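Local coordinates for protein peptidyl-prolyl cis-trans isomerase FKBP13, chloroplastic (Arabidopsis thaliana, PDB 1U79) that catalyses the cis-trans isomerization of peptidyl-prolyl bonds in the chloroplast thylakoid lumen and regulates accumulation of the Rieske protein, at residues V21-E26 with M83-K88; Q31-H36 with I123-K128; H36-L41 with S49-G54; T90-P95 with A116-F121. All coordinates share one frame; numbering follows the deposited sequence.

Contact 1 of 4, residues V21-E26 with M83-K88; sequences VGYGPE and MLTGGK
Two loops meet at the protein surface here, almost entirely backbone to backbone: residues 21-26 lead from strand 15-18 toward strand 32-40, while the loop at 83-88 runs into strand 88-93. Thr85 O is the main anchor, taking two donors at once. Tyr23 N reaches Thr85 O at 3.0 Å by a bent bond, nearly along the C=O axis; Gly24 N comes to the same oxygen in the carbonyl plane, on a lone pair. In return Thr85 N donates to Pro25 O (2.9 Å) along a straighter path, from above the carbonyl plane. One water ties Pro25 O to the Thr85 hydroxyl, and another accepts from both Gly22 N and Leu84 N. The 83-88 loop folds as a type II beta turn from Leu84 to Gly87, and Gly86 and Gly87 both bond to Tyr125 of strand 119-128 as a G1 beta bulge. Glycines make this closeness possible: a side chain on Gly22 would run into the carbonyl oxygens of Leu84 and Thr85, and one on Gly86 into Tyr23 CE2. The Tyr23 ring, its CG in the crowded position between backbone N and carbonyl carbon (chi1 58°), folds back so that Thr85 O lies over one face and CE2 comes within 3.6 Å of Gly86 CA. On the apolar side Leu84 splits its branches, CD1 alongside Val21 CG1 and CD2 at 3.4 Å from Glu26 CA.

Contact 2 of 4, residues Q31-H36 with I123-K128; sequences QLIKAH and IEYIGK
Backbone hydrogen bonds join strands 32-36 and 123-128, which run antiparallel and whose axes come within 4.7 Å of each other. His36 and Glu124 form a hydrogen-bonded pair with two bonds: His36 N to Glu124 O, on a lone pair, and Glu124 N to His36 O (2.9 Å), the donor above the carbonyl plane. Lys34 N meets Gly127 O at 2.9 Å, nearly along the C=O axis. Between Lys34 and Ala35 the register slips by one residue, a beta bulge, and there the bond from Ile126 N to Lys34 O (3.1 Å) is bent, at 137°. Apolar contact centres on Ile33, whose side chain crosses the Tyr125 side chain at about a right angle, CB lying 3.7 Å from CE2. Tyr125 CG stands anti to the backbone N (chi1 176°), and the edge of its ring faces Lys34 O. Polar contact is water-borne: one water donates to Gln31 OE1 and is hydrogen-bonded to Tyr125 OH at 2.7 Å. The Gln31 amide also lies across the Lys128 chain, NE2 3.6 Å from CD. An alanine at Gln31 would probably leave that water less firmly held and the Lys128 methylenes less well packed. Strand 57-60 flanks 32-36 on its other edge, through backbone bonds from Ile33 to Phe59 and Ala35 to Leu57, while Ile123 rests on Trp70 and Ile74 of helix 68-75.

Contact 3 of 4, residues H36-L41 with S49-G54; sequences HYVGKL and SSYNRG
A single serine hydroxyl grips both a histidine ring and the strand backbone: Ser50 OG lies in the plane of the His36 ring at its edge, hydrogen-bonded to ND1 (2.8 Å), and also accepts from Tyr37 N at 2.8 Å. Its position between backbone N and carbonyl carbon (chi1 51°) turns it to the strand, while Ser50 N donates to Tyr37 O in the carbonyl plane. These three bonds fix a short, weakly bonded helical turn (about 50-53) against strand 36-40. Held by ND1, the imidazole lies flat against Tyr51 in an offset stack, centroids 4.7 Å apart and planes at 9°, with ND1 over one face of the phenol ring near its rim. Val38 meets the Tyr51 ring at an edge, its CG2 3.8 Å from Tyr51 CD2. The Tyr37 ring folds back over the backbone where 49-54 begins, Ser50 N sitting 3.7 Å above its centre. Its hydroxyl bonds to Asp48, which also holds Arg53 in a salt bridge. A leucine at Tyr37, without the ring and hydroxyl, would probably leave Asp48 less firmly placed and the start of the helix less well packed. Ser49 caps that start, OG accepting from Asn52 N (3.0 Å), and Gly54, with positive phi, is the C-prime residue of a Schellman motif. The turn follows strand 46-49, and Tyr37, edge-to-face with Trp70, is consistent with the wall of the prolyl pocket in FKBPs.

Contact 4 of 4, residues T90-P95 with A116-F121; sequences TLRIPP and ASVLLF
Ile93 and Phe121 form the apolar centre, crossing obliquely with CD1 of the isoleucine 3.9 Å from Phe121 CD1. Both lie on the same buried face as Leu91 and Leu119; there Phe121 also meets Trp70 edge-to-face, and Leu91 touches Phe16 of strand 15-18. The strands beneath are antiparallel at 168°, and two hydrogen-bonded pairs, Leu91 with Phe121 and Ile93 with Leu119, supply four bonds close to straight and in the carbonyl planes; Ile93 N to Leu119 O measures 2.8 Å. Weaker CA-H...O contacts fill in between, such as Leu120 CA to Leu91 O at 3.2 Å. This pairing sets strand 88-93 beside strand 119-128 in the curled antiparallel sheet of the FKBP fold, whose concave side wraps round helix 68-75. Past Ile93 the pairing gives way to prolines: the Pro95 ring presses on the backbone of 116-118, CG only 3.1 Å from Ala116 O, and CD touches Val118 CG2. On the other face Arg92 runs out extended, CG anti to the backbone N (chi1 -179°). Its CB meets Leu120 CD2, its CG meets Val118 CG1 at 3.7 Å, and that same methyl lies over one face of the guanidinium near its rim. Arg92 NE has a long, weak ion pair with Glu42, and the Thr90 hydroxyl bonds to Asp122.

In the fold
All four contacts lie in the FKBP-type isomerase domain. Strand 119-128 links the set: contact 2 uses its C-terminal part, contact 4 its first residues (119-121), their centres about 19 Å apart on opposite sides of the chain's centre. The centres of contacts 1 and 2 are about 10 Å apart, and Met83 CE packs 3.5 Å from Tyr125 CB. Contact 3 shares His36 with contact 2, and Glu124 OE2 and Tyr51 OH join the two by a weak bond. Lys40 N to Leu120 O, 2.8 Å, ties contact 3 to contact 4. In FKBPs the prolyl-binding pocket is aromatic, floored by a tryptophan; Trp70, touching Tyr37, Phe121 and Ile123, probably plays that part.

Contact 1 of 4, residues V21-E26 with M83-K88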
loop_
_atom_site.group_PDB
_atom_site.type_symbol
_atom_site.label_atom_id
_atom_site.label_comp_id
_atom_site.label_asym_id
_atom_site.label_seq_id
_atom_site.Cartn_x
_atom_site.Cartn_y
_atom_site.Cartn_z
ATOM N N VAL A 21 7.158 -10.704 9.113
ATOM C CA VAL A 21 8.294 -10.542 8.215
ATOM C C VAL A 21 8.314 -11.690 7.212
ATOM O O VAL A 21 8.155 -12.849 7.593
ATOM C CB VAL A 21 9.618 -10.552 9.001
ATOM C CG1 VAL A 21 10.798 -10.440 8.035
ATOM C CG2 VAL A 21 9.614 -9.428 10.015
ATOM N N GLY A 22 8.503 -11.365 5.934
ATOM C CA GLY A 22 8.528 -12.390 4.902
ATOM C C GLY A 22 9.607 -13.432 5.133
ATOM O O GLY A 22 10.517 -13.228 5.940
ATOM N N TYR A 23 9.499 -14.554 4.428
ATOM C CA TYR A 23 10.462 -15.645 4.546
ATOM C C TYR A 23 11.330 -15.737 3.295
ATOM O O TYR A 23 12.356 -16.428 3.286
ATOM C CB TYR A 23 9.720 -16.969 4.767
ATOM C CG TYR A 23 8.736 -17.302 3.664
ATOM C CD1 TYR A 23 9.149 -17.957 2.514
ATOM C CD2 TYR A 23 7.400 -16.916 3.756
ATOM C CE1 TYR A 23 8.260 -18.220 1.470
ATOM C CE2 TYR A 23 6.499 -17.174 2.720
ATOM C CZ TYR A 23 6.941 -17.823 1.580
ATOM O OH TYR A 23 6.076 -18.059 0.532
ATOM N N GLY A 24 10.934 -15.016 2.251
ATOM C CA GLY A 24 11.676 -15.046 1.005
ATOM C C GLY A 24 12.507 -13.812 0.690
ATOM O O GLY A 24 12.832 -13.024 1.580
ATOM N N PRO A 25 12.879 -13.626 -0.586
ATOM C CA PRO A 25 13.683 -12.474 -1.016
ATOM C C PRO A 25 12.915 -11.166 -0.998
ATOM O O PRO A 25 11.675 -11.155 -1.026
ATOM C CB PRO A 25 14.108 -12.859 -2.427
ATOM C CG PRO A 25 12.945 -13.687 -2.913
ATOM C CD PRO A 25 12.642 -14.553 -1.710
ATOM N N GLU A 26 13.649 -10.059 -0.953
ATOM C CA GLU A 26 13.010 -8.754 -0.958
ATOM C C GLU A 26 12.408 -8.492 -2.335
ATOM O O GLU A 26 12.777 -9.139 -3.319
ATOM C CB GLU A 26 14.019 -7.648 -0.593
ATOM C CG GLU A 26 15.254 -7.552 -1.471
ATOM C CD GLU A 26 16.188 -6.447 -1.008
ATOM O OE1 GLU A 26 16.103 -6.058 0.170
ATOM O OE2 GLU A 26 17.014 -5.974 -1.810
ATOM N N MET A 83 9.639 -4.967 1.540
ATOM C CA MET A 83 8.882 -6.086 2.063
ATOM C C MET A 83 9.598 -7.305 1.500
ATOM O O MET A 83 10.302 -7.204 0.491
ATOM C CB MET A 83 7.442 -6.079 1.543
ATOM C CG MET A 83 6.496 -5.206 2.328
ATOM S SD MET A 83 4.788 -5.503 1.791
ATOM C CE MET A 83 4.448 -7.016 2.635
ATOM N N LEU A 84 9.437 -8.448 2.161
ATOM C CA LEU A 84 10.046 -9.684 1.707
ATOM C C LEU A 84 8.908 -10.599 1.307
ATOM O O LEU A 84 7.806 -10.496 1.853
ATOM C CB LEU A 84 10.835 -10.352 2.824
ATOM C CG LEU A 84 11.901 -9.510 3.514
ATOM C CD1 LEU A 84 12.668 -10.407 4.475
ATOM C CD2 LEU A 84 12.824 -8.878 2.482
ATOM N N THR A 85 9.178 -11.481 0.355
ATOM C CA THR A 85 8.185 -12.430 -0.129
ATOM C C THR A 85 7.531 -13.163 1.037
ATOM O O THR A 85 8.220 -13.706 1.904
ATOM C CB THR A 85 8.844 -13.451 -1.086
ATOM O OG1 THR A 85 9.200 -12.784 -2.297
ATOM C CG2 THR A 85 7.911 -14.611 -1.396
ATOM N N GLY A 86 6.200 -13.174 1.044
ATOM C CA GLY A 86 5.442 -13.837 2.094
ATOM C C GLY A 86 5.200 -12.967 3.313
ATOM O O GLY A 86 4.681 -13.427 4.334
ATOM N N GLY A 87 5.574 -11.699 3.221
ATOM C CA GLY A 87 5.390 -10.811 4.351
ATOM C C GLY A 87 4.025 -10.151 4.427
ATOM O O GLY A 87 3.277 -10.116 3.442
ATOM N N LYS A 88 3.686 -9.653 5.610
ATOM C CA LYS A 88 2.424 -8.933 5.799
ATOM C C LYS A 88 2.806 -7.623 6.446
ATOM O O LYS A 88 3.387 -7.600 7.534
ATOM C CB LYS A 88 1.464 -9.684 6.714
ATOM C CG LYS A 88 0.177 -8.910 7.005
ATOM C CD LYS A 88 -0.687 -9.683 7.983
ATOM C CE LYS A 88 -1.996 -8.970 8.257
ATOM N NZ LYS A 88 -2.777 -9.724 9.267
HETATM O O HOH W 1 6.252 -14.658 6.331
HETATM O O HOH W 2 8.584 -8.726 4.928
HETATM O O HOH W 3 10.592 -10.941 -3.724
#

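Contact 2 of 4, residues Q31-H36 with I123-K128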
loop_
_atom_site.group_PDB
_atom_site.type_symbol
_atom_site.label_atom_id
_atom_site.label_comp_id
_atom_site.label_asym_id
_atom_site.label_seq_id
_atom_site.Cartn_x
_atom_site.Cartn_y
_atom_site.Cartn_z
ATOM N N GLN A 31 9.609 -5.866 -11.153
ATOM C CA GLN A 31 9.076 -7.222 -11.207
ATOM C C GLN A 31 7.553 -7.259 -11.108
ATOM O O GLN A 31 6.941 -6.434 -10.424
ATOM C CB GLN A 31 9.679 -8.062 -10.078
ATOM C CG GLN A 31 9.255 -9.523 -10.059
ATOM C CD GLN A 31 10.220 -10.397 -9.253
ATOM O OE1 GLN A 31 10.418 -10.186 -8.056
ATOM N NE2 GLN A 31 10.827 -11.378 -9.916
ATOM N N LEU A 32 6.950 -8.210 -11.810
ATOM C CA LEU A 32 5.500 -8.377 -11.770
ATOM C C LEU A 32 5.247 -9.178 -10.507
ATOM O O LEU A 32 5.744 -10.302 -10.376
ATOM C CB LEU A 32 4.997 -9.177 -12.980
ATOM C CG LEU A 32 3.473 -9.160 -13.173
ATOM C CD1 LEU A 32 3.043 -7.765 -13.583
ATOM C CD2 LEU A 32 3.052 -10.170 -14.241
ATOM N N ILE A 33 4.480 -8.620 -9.576
ATOM C CA ILE A 33 4.206 -9.322 -8.325
ATOM C C ILE A 33 2.722 -9.444 -8.036
ATOM O O ILE A 33 1.896 -8.817 -8.702
ATOM C CB ILE A 33 4.852 -8.601 -7.126
ATOM C CG1 ILE A 33 4.199 -7.235 -6.922
ATOM C CG2 ILE A 33 6.355 -8.449 -7.368
ATOM C CD1 ILE A 33 4.659 -6.503 -5.659
ATOM N N LYS A 34 2.405 -10.247 -7.025
ATOM C CA LYS A 34 1.027 -10.476 -6.594
ATOM C C LYS A 34 0.877 -10.040 -5.148
ATOM O O LYS A 34 1.742 -10.336 -4.317
ATOM C CB LYS A 34 0.663 -11.960 -6.635
ATOM C CG LYS A 34 0.628 -12.622 -7.988
ATOM C CD LYS A 34 0.175 -14.066 -7.807
ATOM C CE LYS A 34 0.070 -14.808 -9.125
ATOM N NZ LYS A 34 -0.420 -16.202 -8.920
ATOM N N ALA A 35 -0.227 -9.367 -4.841
ATOM C CA ALA A 35 -0.469 -8.944 -3.476
ATOM C C ALA A 35 -1.943 -8.909 -3.134
ATOM O O ALA A 35 -2.766 -8.453 -3.928
ATOM C CB ALA A 35 0.135 -7.566 -3.229
ATOM N N HIS A 36 -2.273 -9.426 -1.956
ATOM C CA HIS A 36 -3.644 -9.359 -1.470
ATOM C C HIS A 36 -3.608 -8.119 -0.590
ATOM O O HIS A 36 -2.542 -7.751 -0.088
ATOM C CB HIS A 36 -4.000 -10.605 -0.665
ATOM C CG HIS A 36 -4.679 -11.658 -1.479
ATOM N ND1 HIS A 36 -5.913 -11.459 -2.063
ATOM C CD2 HIS A 36 -4.287 -12.903 -1.838
ATOM C CE1 HIS A 36 -6.248 -12.538 -2.749
ATOM N NE2 HIS A 36 -5.279 -13.428 -2.628
ATOM N N ILE A 123 -1.048 -5.110 3.660
ATOM C CA ILE A 123 -0.553 -5.712 2.435
ATOM C C ILE A 123 0.072 -7.081 2.651
ATOM O O ILE A 123 0.898 -7.274 3.549
ATOM C CB ILE A 123 0.487 -4.792 1.751
ATOM C CG1 ILE A 123 -0.153 -3.428 1.461
ATOM C CG2 ILE A 123 0.995 -5.440 0.462
ATOM C CD1 ILE A 123 0.676 -2.515 0.598
ATOM N N GLU A 124 -0.343 -8.028 1.818
ATOM C CA GLU A 124 0.189 -9.373 1.857
ATOM C C GLU A 124 0.926 -9.584 0.544
ATOM O O GLU A 124 0.315 -9.810 -0.502
ATOM C CB GLU A 124 -0.938 -10.393 2.040
ATOM C CG GLU A 124 -1.455 -10.407 3.472
ATOM C CD GLU A 124 -2.755 -11.145 3.635
ATOM O OE1 GLU A 124 -2.825 -12.339 3.285
ATOM O OE2 GLU A 124 -3.717 -10.524 4.126
ATOM N N TYR A 125 2.251 -9.470 0.614
ATOM C CA TYR A 125 3.117 -9.646 -0.549
ATOM C C TYR A 125 3.317 -11.143 -0.743
ATOM O O TYR A 125 4.121 -11.773 -0.050
ATOM C CB TYR A 125 4.465 -8.954 -0.306
ATOM C CG TYR A 125 5.488 -9.142 -1.412
ATOM C CD1 TYR A 125 6.854 -9.131 -1.126
ATOM C CD2 TYR A 125 5.092 -9.351 -2.739
ATOM C CE1 TYR A 125 7.805 -9.330 -2.128
ATOM C CE2 TYR A 125 6.035 -9.550 -3.751
ATOM C CZ TYR A 125 7.390 -9.539 -3.431
ATOM O OH TYR A 125 8.325 -9.738 -4.414
ATOM N N ILE A 126 2.563 -11.714 -1.674
ATOM C CA ILE A 126 2.633 -13.143 -1.965
ATOM C C ILE A 126 3.947 -13.513 -2.640
ATOM O O ILE A 126 4.512 -14.578 -2.383
ATOM C CB ILE A 126 1.469 -13.573 -2.882
ATOM C CG1 ILE A 126 0.147 -13.078 -2.291
ATOM C CG2 ILE A 126 1.434 -15.105 -3.017
ATOM C CD1 ILE A 126 -0.146 -13.638 -0.909
ATOM N N GLY A 127 4.429 -12.626 -3.501
ATOM C CA GLY A 127 5.674 -12.872 -4.209
ATOM C C GLY A 127 5.529 -12.511 -5.675
ATOM O O GLY A 127 4.581 -11.820 -6.053
ATOM N N LYS A 128 6.456 -12.973 -6.508
ATOM C CA LYS A 128 6.386 -12.662 -7.933
ATOM C C LYS A 128 5.236 -13.397 -8.593
ATOM O O LYS A 128 4.815 -14.452 -8.126
ATOM C CB LYS A 128 7.703 -13.010 -8.636
ATOM C CG LYS A 128 8.187 -14.423 -8.425
ATOM C CD LYS A 128 9.554 -14.611 -9.069
ATOM C CE LYS A 128 10.155 -15.959 -8.717
ATOM N NZ LYS A 128 11.550 -16.080 -9.232
HETATM O O HOH W 4 9.452 -8.289 -6.331
#

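Contact 3 of 4, residues H36-L41 with S49-G54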
loop_
_atom_site.group_PDB
_atom_site.type_symbol
_atom_site.label_atom_id
_atom_site.label_comp_id
_atom_site.label_asym_id
_atom_site.label_seq_id
_atom_site.Cartn_x
_atom_site.Cartn_y
_atom_site.Cartn_z
ATOM N N HIS A 36 -2.273 -9.426 -1.956
ATOM C CA HIS A 36 -3.644 -9.359 -1.470
ATOM C C HIS A 36 -3.608 -8.119 -0.590
ATOM O O HIS A 36 -2.542 -7.751 -0.088
ATOM C CB HIS A 36 -4.000 -10.605 -0.665
ATOM C CG HIS A 36 -4.679 -11.658 -1.479
ATOM N ND1 HIS A 36 -5.913 -11.459 -2.063
ATOM C CD2 HIS A 36 -4.287 -12.903 -1.838
ATOM C CE1 HIS A 36 -6.248 -12.538 -2.749
ATOM N NE2 HIS A 36 -5.279 -13.428 -2.628
ATOM N N TYR A 37 -4.742 -7.459 -0.409
ATOM C CA TYR A 37 -4.757 -6.252 0.400
ATOM C C TYR A 37 -6.144 -5.810 0.829
ATOM O O TYR A 37 -7.150 -6.191 0.236
ATOM C CB TYR A 37 -4.116 -5.083 -0.377
ATOM C CG TYR A 37 -4.938 -4.626 -1.569
ATOM C CD1 TYR A 37 -4.855 -5.284 -2.798
ATOM C CD2 TYR A 37 -5.852 -3.575 -1.446
ATOM C CE1 TYR A 37 -5.668 -4.910 -3.873
ATOM C CE2 TYR A 37 -6.672 -3.193 -2.513
ATOM C CZ TYR A 37 -6.576 -3.864 -3.718
ATOM O OH TYR A 37 -7.395 -3.503 -4.761
ATOM N N VAL A 38 -6.162 -4.986 1.867
ATOM C CA VAL A 38 -7.374 -4.382 2.398
ATOM C C VAL A 38 -6.999 -2.935 2.655
ATOM O O VAL A 38 -6.055 -2.647 3.399
ATOM C CB VAL A 38 -7.840 -5.002 3.732
ATOM C CG1 VAL A 38 -9.010 -4.179 4.289
ATOM C CG2 VAL A 38 -8.282 -6.453 3.527
ATOM N N GLY A 39 -7.723 -2.024 2.017
ATOM C CA GLY A 39 -7.453 -0.612 2.193
ATOM C C GLY A 39 -8.594 0.020 2.959
ATOM O O GLY A 39 -9.769 -0.152 2.598
ATOM N N LYS A 40 -8.255 0.750 4.014
ATOM C CA LYS A 40 -9.253 1.408 4.850
ATOM C C LYS A 40 -8.891 2.858 5.117
ATOM O O LYS A 40 -7.713 3.248 5.075
ATOM C CB LYS A 40 -9.359 0.735 6.216
ATOM C CG LYS A 40 -9.525 -0.766 6.238
ATOM C CD LYS A 40 -9.449 -1.220 7.701
ATOM C CE LYS A 40 -9.659 -2.714 7.864
ATOM N NZ LYS A 40 -9.400 -3.118 9.280
ATOM N N LEU A 41 -9.912 3.650 5.424
ATOM C CA LEU A 41 -9.710 5.047 5.759
ATOM C C LEU A 41 -9.450 5.021 7.264
ATOM O O LEU A 41 -9.598 3.977 7.897
ATOM C CB LEU A 41 -10.972 5.862 5.449
ATOM C CG LEU A 41 -11.397 5.920 3.978
ATOM C CD1 LEU A 41 -12.707 6.726 3.836
ATOM C CD2 LEU A 41 -10.278 6.563 3.158
ATOM N N SER A 49 -10.488 -3.815 -1.461
ATOM C CA SER A 49 -9.725 -4.981 -1.050
ATOM C C SER A 49 -9.677 -5.986 -2.186
ATOM O O SER A 49 -10.600 -6.071 -3.005
ATOM C CB SER A 49 -10.336 -5.623 0.201
ATOM O OG SER A 49 -11.457 -6.429 -0.103
ATOM N N SER A 50 -8.581 -6.733 -2.247
ATOM C CA SER A 50 -8.410 -7.757 -3.272
ATOM C C SER A 50 -9.469 -8.827 -3.054
ATOM O O SER A 50 -10.005 -9.396 -4.011
ATOM C CB SER A 50 -7.025 -8.386 -3.148
ATOM O OG SER A 50 -6.793 -8.799 -1.804
ATOM N N TYR A 51 -9.754 -9.097 -1.782
ATOM C CA TYR A 51 -10.744 -10.094 -1.384
ATOM C C TYR A 51 -12.116 -9.772 -1.970
ATOM O O TYR A 51 -12.825 -10.667 -2.431
ATOM C CB TYR A 51 -10.820 -10.157 0.142
ATOM C CG TYR A 51 -9.497 -10.556 0.760
ATOM C CD1 TYR A 51 -9.023 -11.858 0.639
ATOM C CD2 TYR A 51 -8.684 -9.611 1.389
ATOM C CE1 TYR A 51 -7.770 -12.218 1.123
ATOM C CE2 TYR A 51 -7.417 -9.961 1.879
ATOM C CZ TYR A 51 -6.973 -11.269 1.737
ATOM O OH TYR A 51 -5.732 -11.634 2.204
ATOM N N ASN A 52 -12.481 -8.495 -1.959
ATOM C CA ASN A 52 -13.764 -8.073 -2.510
ATOM C C ASN A 52 -13.752 -8.263 -4.026
ATOM O O ASN A 52 -14.798 -8.497 -4.645
ATOM C CB ASN A 52 -14.031 -6.606 -2.169
ATOM C CG ASN A 52 -15.402 -6.134 -2.644
ATOM O OD1 ASN A 52 -16.437 -6.646 -2.209
ATOM N ND2 ASN A 52 -15.410 -5.158 -3.545
ATOM N N ARG A 53 -12.565 -8.179 -4.618
ATOM C CA ARG A 53 -12.414 -8.351 -6.057
ATOM C C ARG A 53 -12.289 -9.830 -6.406
ATOM O O ARG A 53 -12.375 -10.213 -7.571
ATOM C CB ARG A 53 -11.180 -7.589 -6.560
ATOM C CG ARG A 53 -11.270 -6.078 -6.370
ATOM C CD ARG A 53 -9.960 -5.370 -6.700
ATOM N NE ARG A 53 -10.066 -3.934 -6.456
ATOM C CZ ARG A 53 -10.329 -3.025 -7.389
ATOM N NH1 ARG A 53 -10.413 -1.741 -7.059
ATOM N NH2 ARG A 53 -10.484 -3.390 -8.657
ATOM N N GLY A 54 -12.077 -10.659 -5.392
ATOM C CA GLY A 54 -11.956 -12.084 -5.622
ATOM C C GLY A 54 -10.627 -12.542 -6.183
ATOM O O GLY A 54 -10.487 -13.687 -6.600
#

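Contact 4 of 4, residues T90-P95 with A116-F121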
loop_
_atom_site.group_PDB
_atom_site.type_symbol
_atom_site.label_atom_id
_atom_site.label_comp_id
_atom_site.label_asym_id
_atom_site.label_seq_id
_atom_site.Cartn_x
_atom_site.Cartn_y
_atom_site.Cartn_z
ATOM N N THR A 90 1.611 -3.415 7.295
ATOM C CA THR A 90 0.556 -2.426 7.375
ATOM C C THR A 90 1.225 -1.131 6.957
ATOM O O THR A 90 2.357 -0.853 7.366
ATOM C CB THR A 90 -0.002 -2.291 8.803
ATOM O OG1 THR A 90 -0.597 -3.529 9.197
ATOM C CG2 THR A 90 -1.060 -1.209 8.857
ATOM N N LEU A 91 0.548 -0.356 6.120
ATOM C CA LEU A 91 1.094 0.909 5.658
ATOM C C LEU A 91 0.150 2.059 5.961
ATOM O O LEU A 91 -1.067 1.935 5.780
ATOM C CB LEU A 91 1.322 0.889 4.140
ATOM C CG LEU A 91 2.408 0.047 3.471
ATOM C CD1 LEU A 91 2.255 0.217 1.955
ATOM C CD2 LEU A 91 3.812 0.499 3.927
ATOM N N ARG A 92 0.720 3.171 6.421
ATOM C CA ARG A 92 -0.036 4.390 6.692
ATOM C C ARG A 92 0.511 5.362 5.661
ATOM O O ARG A 92 1.691 5.733 5.708
ATOM C CB ARG A 92 0.217 4.919 8.101
ATOM C CG ARG A 92 -0.575 6.186 8.408
ATOM C CD ARG A 92 -0.781 6.378 9.918
ATOM N NE ARG A 92 -1.568 7.581 10.208
ATOM C CZ ARG A 92 -1.057 8.805 10.188
ATOM N NH1 ARG A 92 0.220 8.969 9.906
ATOM N NH2 ARG A 92 -1.811 9.860 10.433
ATOM N N ILE A 93 -0.356 5.784 4.742
ATOM C CA ILE A 93 0.063 6.639 3.639
ATOM C C ILE A 93 -0.527 8.037 3.652
ATOM O O ILE A 93 -1.734 8.203 3.539
ATOM C CB ILE A 93 -0.316 5.977 2.282
ATOM C CG1 ILE A 93 0.213 4.537 2.246
ATOM C CG2 ILE A 93 0.243 6.808 1.117
ATOM C CD1 ILE A 93 -0.094 3.785 0.968
ATOM N N PRO A 94 0.325 9.067 3.779
ATOM C CA PRO A 94 -0.187 10.440 3.791
ATOM C C PRO A 94 -0.773 10.696 2.404
ATOM O O PRO A 94 -0.340 10.084 1.436
ATOM C CB PRO A 94 1.064 11.285 4.042
ATOM C CG PRO A 94 2.003 10.352 4.726
ATOM C CD PRO A 94 1.779 9.043 3.996
ATOM N N PRO A 95 -1.754 11.609 2.292
ATOM C CA PRO A 95 -2.398 11.934 1.013
ATOM C C PRO A 95 -1.422 12.262 -0.114
ATOM O O PRO A 95 -1.672 11.927 -1.266
ATOM C CB PRO A 95 -3.276 13.131 1.361
ATOM C CG PRO A 95 -3.602 12.900 2.796
ATOM C CD PRO A 95 -2.298 12.441 3.377
ATOM N N ALA A 116 -7.522 14.516 0.554
ATOM C CA ALA A 116 -6.562 14.581 1.656
ATOM C C ALA A 116 -6.666 13.429 2.639
ATOM O O ALA A 116 -6.419 13.598 3.837
ATOM C CB ALA A 116 -6.716 15.916 2.400
ATOM N N SER A 117 -7.002 12.252 2.125
ATOM C CA SER A 117 -7.135 11.074 2.959
ATOM C C SER A 117 -5.838 10.322 3.234
ATOM O O SER A 117 -5.079 10.009 2.323
ATOM C CB SER A 117 -8.118 10.078 2.325
ATOM O OG SER A 117 -9.452 10.563 2.340
ATOM N N VAL A 118 -5.592 10.035 4.505
ATOM C CA VAL A 118 -4.453 9.211 4.885
ATOM C C VAL A 118 -5.038 7.819 4.652
ATOM O O VAL A 118 -6.177 7.551 5.042
ATOM C CB VAL A 118 -4.115 9.347 6.378
ATOM C CG1 VAL A 118 -3.111 8.264 6.776
ATOM C CG2 VAL A 118 -3.557 10.736 6.659
ATOM N N LEU A 119 -4.291 6.939 4.002
ATOM C CA LEU A 119 -4.813 5.607 3.739
ATOM C C LEU A 119 -4.097 4.532 4.540
ATOM O O LEU A 119 -2.892 4.600 4.760
ATOM C CB LEU A 119 -4.677 5.284 2.251
ATOM C CG LEU A 119 -5.231 6.321 1.275
ATOM C CD1 LEU A 119 -5.074 5.796 -0.151
ATOM C CD2 LEU A 119 -6.707 6.593 1.587
ATOM N N LEU A 120 -4.839 3.534 4.984
ATOM C CA LEU A 120 -4.227 2.437 5.713
ATOM C C LEU A 120 -4.399 1.191 4.868
ATOM O O LEU A 120 -5.501 0.913 4.391
ATOM C CB LEU A 120 -4.910 2.230 7.071
ATOM C CG LEU A 120 -4.605 3.223 8.198
ATOM C CD1 LEU A 120 -5.480 2.895 9.408
ATOM C CD2 LEU A 120 -3.137 3.153 8.584
ATOM N N PHE A 121 -3.313 0.461 4.640
ATOM C CA PHE A 121 -3.411 -0.785 3.892
ATOM C C PHE A 121 -2.759 -1.908 4.672
ATOM O O PHE A 121 -1.765 -1.698 5.378
ATOM C CB PHE A 121 -2.696 -0.722 2.537
ATOM C CG PHE A 121 -3.403 0.092 1.486
ATOM C CD1 PHE A 121 -3.136 1.452 1.340
ATOM C CD2 PHE A 121 -4.294 -0.517 0.603
ATOM C CE1 PHE A 121 -3.739 2.197 0.327
ATOM C CE2 PHE A 121 -4.906 0.219 -0.413
ATOM C CZ PHE A 121 -4.627 1.577 -0.552
#